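Local coordinates for transcription factor GAMBIF1 (Anopheles gambiae, PDB 1BVO), which binds DNA through the specificity domain of its Rel homology region and probably activates transcription by RNA polymerase II in immunity and development, at residues H10-F16 against I170-K175; S24-I28 against N98-I102; V56-E62 against D139-L145. All coordinates share one frame; numbering follows the deposited sequence.

Interaction 1: residues H10-F16 against I170-K175; sequences HPKALRF and IIYDKK. With nucleotides of chain A; nucleotides of chain B.
The carboxylate of Asp-173 is stacked on the ring of Phe-16, their planes 11° apart, with Asp-173 CB over the middle of that ring face at 3.5 Å from the centroid in a CH-pi contact. At the ring edge, Phe-16 CZ meets the CG2 branch of Ile-171, 3.8 Å away. A second flat group, the guanidinium of Arg-15, has guanine DG4 of chain A over one face and DG5 of chain A at its edge. This is the recognition surface of the Rel homology specificity domain, an immunoglobulin-like fold, where the loop following strand 2-7 lies against the end of strand 159-172 and the C-terminal tail that follows it. Arg-15 reads DG5 of chain A with two bonds, NH1 to O6 at 2.8 Å and NH2 to N7 at 3.3 Å. Its NH2 also donates to water 1, which in turn donates to the carbonyl O of Lys-174. Bends at chi2 and chi3 turn the Arg-15 chain toward the base. Asp-173, with CG anti to the backbone N (chi1 -172°), accepts a long bond at OD1 from Phe-16 N, which approaches from above the carboxylate plane. Nearer the start of the loop the backbones join directly, Tyr-172 N donating to Pro-11 O at 2.8 Å, and Pro-11 CB rests on Ile-170 O. Behind this layer Ile-102 packs on both Phe-16 and Ile-171. Lys-174 stretches alongside the loop, its CD 3.6 Å from Lys-12 O, and its NZ donates to the phosphate oxygen OP2 of DG4 of chain A at 2.8 Å.

Interaction 2: residues S24-I28 against N98-I102; sequences SAGSI and NNLGI. With nucleotides of chain A.
A turn in the long loop between strands 2-7 and 42-46 meets the entry to strand 101-103, and its Ser-27 and Ile-28 carry the contact. Ser-27 OG accepts from Asn-99 ND2 at 2.7 Å, lying close to the plane of that amide, and it also sits 3.0 Å from the carbonyl O of Asn-98. Asn-99 has its CG anti to the backbone N (chi1 -158°), which swings the amide back over the turn; its OD1 is held by Lys-76 N. One residue on, Ile-28 N donates to Leu-100 O at 3.0 Å, and water 2 accepts from Leu-100 N and lies within bonding distance of Ile-28 O. In this part of the Rel homology domain the loop thus lies between DNA and core: Ser-24 OG donates to the phosphate oxygen OP1 of DT2 of chain A, whereas Ile-28 turns inward. There the Ile-28 chain passes over Leu-100 O, and its CD1 meets CD1 of Ile-102 at 3.4 Å. Gly-26, at phi 94° and psi -151°, has backbone angles at which a CB would press on the carbonyl O of Ala-25. Ala-25 directs its methyl toward the strand, with CB 4.2 Å from Gly-101 CA; Val-74, on the strand paired with 101-103, touches the same methyl.

Interaction 3: residues V56-E62 against D139-L145; sequences VSCVTKE and DLNAVRL
Val-59 and Arg-144 face each other as an antiparallel hydrogen-bonded pair, Val-59 N donating to Arg-144 O at 3.0 Å and Arg-144 N returning a bond to Val-59 O at 3.1 Å. The pair joins strands 52-59 and 142-152, two neighbours in the main antiparallel sheet of this immunoglobulin-like Rel homology domain. Cys-58 and Leu-145 form the adjoining non-hydrogen-bonded pair. On the face that bears these two, Val-56 CG1 packs against Leu-145 CB and Cys-58 SG lies near Val-143 CG1; Leu-73 covers Val-56, Cys-58 and Leu-145. Arg-144 points from the other face and runs extended from CG to NE, alongside the chain that leaves Val-59. Its guanidinium grips Lys-61 O side-on with two nitrogens, NH2 at 2.7 Å and NE at 2.8 Å. That oxygen lies only 2° from the guanidinium plane, and NH2 meets it on a lone pair while NE comes in tilted from the carbonyl plane; two nitrogens on one atom restrain the rotation of the group. Behind it, Arg-144 NH1 is held by Ser-168 O of strand 159-172, which ties the sheet's next strand to the same side chain. Farther along, past the end of strand 52-59, Lys-61 bends at chi2, chi3 and chi4 across the methyl of Ala-142 to reach Asp-139, ahead of strand 142-152. Lys-61 NZ and Asp-139 OD2 form a salt bridge at 2.9 Å, although as a hydrogen bond it is weak. Asp-139 uses its other oxygen within its own segment: OD1 accepts from Asn-141 N, closing an Asx turn. Glu-62 holds the start of that turn, its OE2 using the syn lone pair to accept from Asp-139 N at 3.0 Å, N-H...O angle 164°.

In the fold
The three contacts meet around a common hydrophobic core under the DNA-binding surface. Interaction 1 leans on interaction 2 through Leu-14 CD2, 3.5 Å from Ile-28 CG1. Its strand adjoins interaction 3 in the same sheet: Ile-171 N to Val-143 O and Asp-173 N to Asn-141 O, each 2.8 Å, are probable hydrogen bonds. Interactions 2 and 3 have centres about 15 Å apart, yet Leu-100 CD2 reaches Leu-145 CD1 at 3.8 Å. Interactions 1 and 2 both engage chain A of the DNA, one at bases and a phosphate, the other at a phosphate; interaction 3 is more buried, about 11 Å from interaction 1 between centres, though its nearest atom is about 4 Å from the DNA.

Interaction 1: residues H10-F16 against I170-K175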
loop_
_atom_site.group_PDB
_atom_site.type_symbol
_atom_site.label_atom_id
_atom_site.label_comp_id
_atom_site.label_asym_id
_atom_site.label_seq_id
_atom_site.Cartn_x
_atom_site.Cartn_y
_atom_site.Cartn_z
ATOM N N HIS C 10 -3.109 23.719 16.532
ATOM C CA HIS C 10 -3.935 22.869 17.346
ATOM C C HIS C 10 -3.294 21.507 17.153
ATOM O O HIS C 10 -3.166 21.025 16.023
ATOM C CB HIS C 10 -5.367 22.844 16.846
ATOM C CG HIS C 10 -6.272 22.053 17.726
ATOM N ND1 HIS C 10 -7.213 22.636 18.556
ATOM C CD2 HIS C 10 -6.331 20.729 17.974
ATOM C CE1 HIS C 10 -7.805 21.702 19.273
ATOM N NE2 HIS C 10 -7.285 20.529 18.938
ATOM N N PRO C 11 -2.972 20.827 18.259
ATOM C CA PRO C 11 -2.335 19.508 18.321
ATOM C C PRO C 11 -3.137 18.285 17.852
ATOM O O PRO C 11 -2.560 17.209 17.688
ATOM C CB PRO C 11 -2.029 19.381 19.803
ATOM C CG PRO C 11 -3.262 19.982 20.404
ATOM C CD PRO C 11 -3.366 21.267 19.613
ATOM N N LYS C 12 -4.439 18.436 17.637
ATOM C CA LYS C 12 -5.308 17.313 17.246
ATOM C C LYS C 12 -6.507 17.768 16.427
ATOM O O LYS C 12 -7.647 17.448 16.777
ATOM C CB LYS C 12 -5.889 16.654 18.502
ATOM C CG LYS C 12 -5.045 15.611 19.199
ATOM C CD LYS C 12 -5.160 14.269 18.515
ATOM C CE LYS C 12 -4.848 13.161 19.515
ATOM N NZ LYS C 12 -4.296 11.940 18.840
ATOM N N ALA C 13 -6.291 18.503 15.350
ATOM C CA ALA C 13 -7.443 18.964 14.596
ATOM C C ALA C 13 -7.372 18.797 13.099
ATOM O O ALA C 13 -8.199 19.343 12.369
ATOM C CB ALA C 13 -7.736 20.395 14.937
ATOM N N LEU C 14 -6.435 17.987 12.631
ATOM C CA LEU C 14 -6.318 17.795 11.196
ATOM C C LEU C 14 -5.775 16.428 10.885
ATOM O O LEU C 14 -4.814 15.974 11.517
ATOM C CB LEU C 14 -5.406 18.867 10.576
ATOM C CG LEU C 14 -5.160 18.782 9.066
ATOM C CD1 LEU C 14 -6.428 19.125 8.305
ATOM C CD2 LEU C 14 -4.035 19.721 8.660
ATOM N N ARG C 15 -6.444 15.733 9.979
ATOM C CA ARG C 15 -5.967 14.442 9.573
ATOM C C ARG C 15 -4.926 14.699 8.508
ATOM O O ARG C 15 -5.078 15.587 7.662
ATOM C CB ARG C 15 -7.111 13.590 9.039
ATOM C CG ARG C 15 -6.768 12.788 7.788
ATOM C CD ARG C 15 -6.825 11.308 8.065
ATOM N NE ARG C 15 -8.054 10.974 8.784
ATOM C CZ ARG C 15 -8.948 10.092 8.354
ATOM N NH1 ARG C 15 -8.752 9.450 7.220
ATOM N NH2 ARG C 15 -10.043 9.856 9.065
ATOM N N PHE C 16 -3.831 13.962 8.613
ATOM C CA PHE C 16 -2.721 14.033 7.678
ATOM C C PHE C 16 -3.192 13.200 6.493
ATOM O O PHE C 16 -3.847 12.154 6.671
ATOM C CB PHE C 16 -1.462 13.380 8.282
ATOM C CG PHE C 16 -0.949 14.036 9.549
ATOM C CD1 PHE C 16 -1.625 15.094 10.152
ATOM C CD2 PHE C 16 0.211 13.564 10.149
ATOM C CE1 PHE C 16 -1.142 15.670 11.342
ATOM C CE2 PHE C 16 0.702 14.124 11.328
ATOM C CZ PHE C 16 0.022 15.181 11.933
ATOM N N ILE C 170 3.858 20.025 19.621
ATOM C CA ILE C 170 3.586 18.897 18.767
ATOM C C ILE C 170 2.196 18.862 18.147
ATOM O O ILE C 170 1.200 19.283 18.752
ATOM C CB ILE C 170 3.888 17.590 19.479
ATOM C CG1 ILE C 170 5.351 17.608 19.922
ATOM C CG2 ILE C 170 3.636 16.412 18.540
ATOM C CD1 ILE C 170 5.681 16.616 21.002
ATOM N N ILE C 171 2.169 18.410 16.897
ATOM C CA ILE C 171 0.950 18.235 16.110
ATOM C C ILE C 171 0.851 16.718 15.912
ATOM O O ILE C 171 1.776 16.099 15.356
ATOM C CB ILE C 171 1.064 18.886 14.728
ATOM C CG1 ILE C 171 1.108 20.398 14.862
ATOM C CG2 ILE C 171 -0.095 18.456 13.844
ATOM C CD1 ILE C 171 1.525 21.075 13.596
ATOM N N TYR C 172 -0.280 16.161 16.356
ATOM C CA TYR C 172 -0.586 14.734 16.320
ATOM C C TYR C 172 -1.627 14.346 15.278
ATOM O O TYR C 172 -2.747 14.850 15.312
ATOM C CB TYR C 172 -1.130 14.297 17.690
ATOM C CG TYR C 172 -0.197 14.488 18.874
ATOM C CD1 TYR C 172 1.026 13.823 18.925
ATOM C CD2 TYR C 172 -0.525 15.345 19.930
ATOM C CE1 TYR C 172 1.900 14.009 19.978
ATOM C CE2 TYR C 172 0.357 15.539 21.004
ATOM C CZ TYR C 172 1.571 14.866 21.010
ATOM O OH TYR C 172 2.492 15.083 22.005
ATOM N N ASP C 173 -1.317 13.378 14.420
ATOM C CA ASP C 173 -2.286 12.934 13.406
ATOM C C ASP C 173 -3.583 12.455 14.040
ATOM O O ASP C 173 -3.618 11.478 14.807
ATOM C CB ASP C 173 -1.724 11.827 12.503
ATOM C CG ASP C 173 -2.647 11.495 11.333
ATOM O OD1 ASP C 173 -3.772 12.028 11.259
ATOM O OD2 ASP C 173 -2.232 10.713 10.459
ATOM N N LYS C 174 -4.643 13.182 13.715
ATOM C CA LYS C 174 -5.978 12.934 14.202
ATOM C C LYS C 174 -6.630 11.757 13.473
ATOM O O LYS C 174 -7.100 11.906 12.334
ATOM C CB LYS C 174 -6.821 14.202 14.020
ATOM C CG LYS C 174 -8.235 14.057 14.515
ATOM C CD LYS C 174 -9.082 15.285 14.292
ATOM C CE LYS C 174 -10.523 14.928 14.596
ATOM N NZ LYS C 174 -11.502 15.941 14.170
ATOM N N LYS C 175 -6.683 10.607 14.155
ATOM C CA LYS C 175 -7.273 9.371 13.625
ATOM C C LYS C 175 -6.846 9.081 12.186
ATOM O O LYS C 175 -5.624 8.918 11.990
ATOM C CB LYS C 175 -8.808 9.406 13.758
ATOM C CG LYS C 175 -9.536 8.085 13.455
ATOM C CD LYS C 175 -9.791 7.869 11.970
ATOM C CE LYS C 175 -10.520 6.565 11.738
ATOM N NZ LYS C 175 -10.295 6.029 10.363
ATOM P P DG A 4 -14.109 15.713 11.532
ATOM O OP1 DG A 4 -14.799 15.840 12.873
ATOM O OP2 DG A 4 -12.657 16.077 11.638
ATOM O "O5'" DG A 4 -14.437 14.221 11.243
ATOM C "C5'" DG A 4 -15.751 13.822 10.979
ATOM C "C4'" DG A 4 -15.693 12.405 10.426
ATOM O "O4'" DG A 4 -15.037 12.349 9.129
ATOM C "C3'" DG A 4 -14.772 11.538 11.261
ATOM O "O3'" DG A 4 -15.413 10.270 11.362
ATOM C "C2'" DG A 4 -13.498 11.372 10.412
ATOM C "C1'" DG A 4 -14.167 11.261 9.040
ATOM N N9 DG A 4 -13.313 11.390 7.839
ATOM C C8 DG A 4 -12.171 12.114 7.540
ATOM N N7 DG A 4 -11.661 11.988 6.335
ATOM C C5 DG A 4 -12.575 11.044 5.785
ATOM C C6 DG A 4 -12.574 10.469 4.482
ATOM O O6 DG A 4 -11.701 10.723 3.600
ATOM N N1 DG A 4 -13.627 9.600 4.272
ATOM C C2 DG A 4 -14.552 9.337 5.259
ATOM N N2 DG A 4 -15.487 8.477 4.781
ATOM N N3 DG A 4 -14.574 9.847 6.472
ATOM C C4 DG A 4 -13.562 10.706 6.650
ATOM P P DG A 5 -15.087 9.535 12.770
ATOM O OP1 DG A 5 -15.906 10.063 13.881
ATOM O OP2 DG A 5 -13.599 9.619 12.896
ATOM O "O5'" DG A 5 -15.614 8.091 12.397
ATOM C "C5'" DG A 5 -16.893 7.987 11.797
ATOM C "C4'" DG A 5 -16.978 6.904 10.792
ATOM O "O4'" DG A 5 -16.454 7.003 9.469
ATOM C "C3'" DG A 5 -16.715 5.434 11.114
ATOM O "O3'" DG A 5 -17.522 4.576 10.263
ATOM C "C2'" DG A 5 -15.275 5.377 10.543
ATOM C "C1'" DG A 5 -15.580 5.921 9.154
ATOM N N9 DG A 5 -14.362 6.498 8.515
ATOM C C8 DG A 5 -13.560 7.443 9.152
ATOM N N7 DG A 5 -12.529 7.838 8.457
ATOM C C5 DG A 5 -12.735 7.232 7.239
ATOM C C6 DG A 5 -11.908 7.429 6.092
ATOM O O6 DG A 5 -10.904 8.124 6.047
ATOM N N1 DG A 5 -12.225 6.623 5.031
ATOM C C2 DG A 5 -13.394 5.872 5.102
ATOM N N2 DG A 5 -13.474 5.324 3.899
ATOM N N3 DG A 5 -14.253 5.696 6.120
ATOM C C4 DG A 5 -13.828 6.458 7.263
ATOM P P DT B 6 -17.501 2.865 10.286
ATOM O OP1 DT B 6 -18.790 2.186 10.007
ATOM O OP2 DT B 6 -16.722 2.507 11.500
ATOM O "O5'" DT B 6 -16.578 2.704 9.012
ATOM C "C5'" DT B 6 -17.069 3.086 7.744
ATOM C "C4'" DT B 6 -16.615 2.080 6.722
ATOM O "O4'" DT B 6 -15.385 2.532 6.117
ATOM C "C3'" DT B 6 -16.325 0.732 7.363
ATOM O "O3'" DT B 6 -17.042 -0.290 6.662
ATOM C "C2'" DT B 6 -14.803 0.672 7.443
ATOM C "C1'" DT B 6 -14.317 1.628 6.352
ATOM N N1 DT B 6 -13.132 2.448 6.689
ATOM C C2 DT B 6 -12.212 2.769 5.695
ATOM O O2 DT B 6 -12.288 2.341 4.555
ATOM N N3 DT B 6 -11.194 3.599 6.103
ATOM C C4 DT B 6 -11.001 4.122 7.364
ATOM O O4 DT B 6 -10.036 4.873 7.589
ATOM C C5 DT B 6 -11.976 3.709 8.351
ATOM C C7 DT B 6 -11.844 4.183 9.755
ATOM C C6 DT B 6 -12.980 2.920 7.966
HETATM O O HOH W 1 -10.084 11.577 11.311
#

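Interaction 2: residues S24-I28 against N98-I102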
loop_
_atom_site.group_PDB
_atom_site.type_symbol
_atom_site.label_atom_id
_atom_site.label_comp_id
_atom_site.label_asym_id
_atom_site.label_seq_id
_atom_site.Cartn_x
_atom_site.Cartn_y
_atom_site.Cartn_z
ATOM N N SER C 24 -6.102 18.552 -0.860
ATOM C CA SER C 24 -5.380 19.807 -0.626
ATOM C C SER C 24 -4.741 19.728 0.753
ATOM O O SER C 24 -4.137 20.703 1.235
ATOM C CB SER C 24 -6.352 20.991 -0.621
ATOM O OG SER C 24 -7.512 20.694 -1.370
ATOM N N ALA C 25 -5.038 18.604 1.418
ATOM C CA ALA C 25 -4.599 18.240 2.770
ATOM C C ALA C 25 -5.275 19.073 3.863
ATOM O O ALA C 25 -5.357 18.636 5.021
ATOM C CB ALA C 25 -3.076 18.296 2.907
ATOM N N GLY C 26 -5.858 20.200 3.454
ATOM C CA GLY C 26 -6.563 21.075 4.371
ATOM C C GLY C 26 -5.724 22.196 4.928
ATOM O O GLY C 26 -4.816 22.702 4.268
ATOM N N SER C 27 -6.080 22.607 6.140
ATOM C CA SER C 27 -5.376 23.660 6.852
ATOM C C SER C 27 -5.409 23.337 8.336
ATOM O O SER C 27 -6.406 22.829 8.866
ATOM C CB SER C 27 -6.029 25.011 6.612
ATOM O OG SER C 27 -5.959 25.364 5.249
ATOM N N ILE C 28 -4.286 23.616 8.985
ATOM C CA ILE C 28 -4.097 23.378 10.410
ATOM C C ILE C 28 -4.671 24.534 11.203
ATOM O O ILE C 28 -4.179 25.655 11.113
ATOM C CB ILE C 28 -2.604 23.318 10.736
ATOM C CG1 ILE C 28 -1.988 22.044 10.196
ATOM C CG2 ILE C 28 -2.365 23.458 12.222
ATOM C CD1 ILE C 28 -0.502 22.159 10.092
ATOM N N ASN C 98 -2.638 30.381 7.068
ATOM C CA ASN C 98 -4.026 29.988 6.945
ATOM C C ASN C 98 -4.226 28.779 6.032
ATOM O O ASN C 98 -5.296 28.166 6.044
ATOM C CB ASN C 98 -4.864 31.166 6.476
ATOM C CG ASN C 98 -4.281 31.811 5.266
ATOM O OD1 ASN C 98 -4.626 31.458 4.143
ATOM N ND2 ASN C 98 -3.292 32.669 5.477
ATOM N N ASN C 99 -3.216 28.454 5.223
ATOM C CA ASN C 99 -3.291 27.272 4.357
ATOM C C ASN C 99 -1.967 26.524 4.471
ATOM O O ASN C 99 -1.026 26.780 3.715
ATOM C CB ASN C 99 -3.617 27.618 2.892
ATOM C CG ASN C 99 -4.216 26.416 2.114
ATOM O OD1 ASN C 99 -4.140 26.361 0.883
ATOM N ND2 ASN C 99 -4.840 25.490 2.819
ATOM N N LEU C 100 -1.877 25.711 5.523
ATOM C CA LEU C 100 -0.706 24.891 5.832
ATOM C C LEU C 100 -1.250 23.497 6.151
ATOM O O LEU C 100 -1.957 23.301 7.156
ATOM C CB LEU C 100 0.036 25.452 7.058
ATOM C CG LEU C 100 1.550 25.230 7.230
ATOM C CD1 LEU C 100 2.301 25.863 6.075
ATOM C CD2 LEU C 100 1.976 25.850 8.543
ATOM N N GLY C 101 -0.976 22.546 5.267
ATOM C CA GLY C 101 -1.456 21.191 5.458
ATOM C C GLY C 101 -0.308 20.205 5.577
ATOM O O GLY C 101 0.806 20.470 5.109
ATOM N N ILE C 102 -0.599 19.040 6.149
ATOM C CA ILE C 102 0.437 18.049 6.348
ATOM C C ILE C 102 0.138 16.810 5.539
ATOM O O ILE C 102 -0.926 16.196 5.677
ATOM C CB ILE C 102 0.597 17.762 7.845
ATOM C CG1 ILE C 102 0.945 19.066 8.548
ATOM C CG2 ILE C 102 1.702 16.753 8.093
ATOM C CD1 ILE C 102 0.846 18.996 10.027
ATOM P P DT A 2 -11.361 20.498 -0.395
ATOM O OP1 DT A 2 -10.460 21.443 -1.121
ATOM O OP2 DT A 2 -10.751 19.209 -0.039
ATOM O "O5'" DT A 2 -12.426 21.293 0.476
ATOM C "C5'" DT A 2 -12.489 21.289 1.876
ATOM C "C4'" DT A 2 -13.116 20.253 2.701
ATOM O "O4'" DT A 2 -13.974 19.221 2.189
ATOM C "C3'" DT A 2 -12.477 19.582 3.870
ATOM O "O3'" DT A 2 -12.603 20.104 5.167
ATOM C "C2'" DT A 2 -12.940 18.116 3.840
ATOM C "C1'" DT A 2 -14.353 18.317 3.321
ATOM N N1 DT A 2 -14.773 17.115 2.521
ATOM C C2 DT A 2 -15.760 16.269 2.880
ATOM O O2 DT A 2 -16.413 16.352 3.962
ATOM N N3 DT A 2 -15.995 15.258 1.945
ATOM C C4 DT A 2 -15.374 15.063 0.748
ATOM O O4 DT A 2 -15.504 14.205 -0.175
ATOM C C5 DT A 2 -14.344 16.038 0.529
ATOM C C7 DT A 2 -13.581 15.813 -0.788
ATOM C C6 DT A 2 -14.048 16.988 1.360
HETATM O O HOH W 2 -3.211 26.360 8.112
#

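Interaction 3: residues V56-E62 against D139-L145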
loop_
_atom_site.group_PDB
_atom_site.type_symbol
_atom_site.label_atom_id
_atom_site.label_comp_id
_atom_site.label_asym_id
_atom_site.label_seq_id
_atom_site.Cartn_x
_atom_site.Cartn_y
_atom_site.Cartn_z
ATOM N N VAL C 56 9.059 27.074 6.578
ATOM C CA VAL C 56 8.388 26.200 7.500
ATOM C C VAL C 56 8.550 24.789 6.959
ATOM O O VAL C 56 8.467 24.566 5.747
ATOM C CB VAL C 56 6.894 26.538 7.612
ATOM C CG1 VAL C 56 6.251 25.702 8.709
ATOM C CG2 VAL C 56 6.713 28.015 7.876
ATOM N N SER C 57 8.900 23.867 7.848
ATOM C CA SER C 57 9.042 22.467 7.475
ATOM C C SER C 57 8.785 21.635 8.719
ATOM O O SER C 57 8.743 22.164 9.832
ATOM C CB SER C 57 10.423 22.158 6.886
ATOM O OG SER C 57 11.455 22.235 7.850
ATOM N N CYS C 58 8.538 20.353 8.511
ATOM C CA CYS C 58 8.270 19.425 9.589
ATOM C C CYS C 58 9.545 18.872 10.193
ATOM O O CYS C 58 10.429 18.385 9.474
ATOM C CB CYS C 58 7.472 18.242 9.071
ATOM S SG CYS C 58 5.765 18.579 8.684
ATOM N N VAL C 59 9.638 18.921 11.510
ATOM C CA VAL C 59 10.780 18.365 12.193
ATOM C C VAL C 59 10.134 17.366 13.150
ATOM O O VAL C 59 8.905 17.333 13.290
ATOM C CB VAL C 59 11.570 19.435 12.932
ATOM C CG1 VAL C 59 11.979 20.531 11.975
ATOM C CG2 VAL C 59 10.766 19.981 14.088
ATOM N N THR C 60 10.944 16.528 13.772
ATOM C CA THR C 60 10.440 15.520 14.707
ATOM C C THR C 60 9.950 16.139 16.040
ATOM O O THR C 60 10.439 17.202 16.435
ATOM C CB THR C 60 11.561 14.509 15.002
ATOM O OG1 THR C 60 12.723 15.216 15.459
ATOM C CG2 THR C 60 11.936 13.741 13.729
ATOM N N LYS C 61 8.988 15.497 16.715
ATOM C CA LYS C 61 8.504 15.983 18.026
ATOM C C LYS C 61 9.704 15.870 18.943
ATOM O O LYS C 61 9.883 16.594 19.927
ATOM C CB LYS C 61 7.416 15.053 18.600
ATOM C CG LYS C 61 7.585 13.561 18.251
ATOM C CD LYS C 61 7.366 12.634 19.453
ATOM C CE LYS C 61 6.434 11.493 19.098
ATOM N NZ LYS C 61 7.011 10.127 19.240
ATOM N N GLU C 62 10.427 14.825 18.587
ATOM C CA GLU C 62 11.624 14.271 19.157
ATOM C C GLU C 62 12.837 15.216 19.361
ATOM O O GLU C 62 13.136 16.050 18.515
ATOM C CB GLU C 62 11.963 13.023 18.271
ATOM C CG GLU C 62 10.656 12.204 17.840
ATOM C CD GLU C 62 10.798 11.151 16.722
ATOM O OE1 GLU C 62 11.897 10.902 16.223
ATOM O OE2 GLU C 62 9.774 10.560 16.339
ATOM N N ASP C 139 8.547 8.650 14.352
ATOM C CA ASP C 139 7.126 8.526 14.606
ATOM C C ASP C 139 6.317 9.252 13.527
ATOM O O ASP C 139 6.253 10.491 13.483
ATOM C CB ASP C 139 6.790 9.083 15.972
ATOM C CG ASP C 139 5.297 8.983 16.299
ATOM O OD1 ASP C 139 4.527 8.376 15.505
ATOM O OD2 ASP C 139 4.893 9.502 17.354
ATOM N N LEU C 140 5.655 8.478 12.673
ATOM C CA LEU C 140 4.861 9.049 11.593
ATOM C C LEU C 140 3.476 9.552 11.999
ATOM O O LEU C 140 2.614 9.769 11.136
ATOM C CB LEU C 140 4.737 8.055 10.443
ATOM C CG LEU C 140 6.083 7.645 9.848
ATOM C CD1 LEU C 140 5.860 6.745 8.665
ATOM C CD2 LEU C 140 6.879 8.879 9.448
ATOM N N ASN C 141 3.277 9.804 13.287
ATOM C CA ASN C 141 1.996 10.302 13.764
ATOM C C ASN C 141 2.087 11.603 14.510
ATOM O O ASN C 141 1.105 12.078 15.083
ATOM C CB ASN C 141 1.323 9.277 14.645
ATOM C CG ASN C 141 0.342 8.453 13.880
ATOM O OD1 ASN C 141 0.731 7.648 13.015
ATOM N ND2 ASN C 141 -0.957 8.672 14.151
ATOM N N ALA C 142 3.273 12.184 14.502
ATOM C CA ALA C 142 3.476 13.438 15.188
ATOM C C ALA C 142 4.587 14.188 14.491
ATOM O O ALA C 142 5.505 13.596 13.915
ATOM C CB ALA C 142 3.825 13.195 16.637
ATOM N N VAL C 143 4.462 15.505 14.532
ATOM C CA VAL C 143 5.426 16.383 13.911
ATOM C C VAL C 143 5.350 17.686 14.649
ATOM O O VAL C 143 4.541 17.866 15.548
ATOM C CB VAL C 143 5.011 16.764 12.468
ATOM C CG1 VAL C 143 5.142 15.588 11.526
ATOM C CG2 VAL C 143 3.571 17.278 12.478
ATOM N N ARG C 144 6.214 18.596 14.264
ATOM C CA ARG C 144 6.187 19.941 14.795
ATOM C C ARG C 144 6.552 20.771 13.566
ATOM O O ARG C 144 7.212 20.287 12.634
ATOM C CB ARG C 144 7.234 20.171 15.866
ATOM C CG ARG C 144 7.165 19.321 17.103
ATOM C CD ARG C 144 8.313 19.785 17.994
ATOM N NE ARG C 144 8.581 18.961 19.161
ATOM C CZ ARG C 144 8.236 19.291 20.395
ATOM N NH1 ARG C 144 7.605 20.433 20.629
ATOM N NH2 ARG C 144 8.552 18.487 21.400
ATOM N N LEU C 145 6.021 21.979 13.514
ATOM C CA LEU C 145 6.298 22.877 12.412
ATOM C C LEU C 145 7.559 23.613 12.810
ATOM O O LEU C 145 7.711 24.033 13.969
ATOM C CB LEU C 145 5.151 23.876 12.249
ATOM C CG LEU C 145 3.805 23.235 11.916
ATOM C CD1 LEU C 145 2.703 24.274 11.950
ATOM C CD2 LEU C 145 3.891 22.566 10.564
#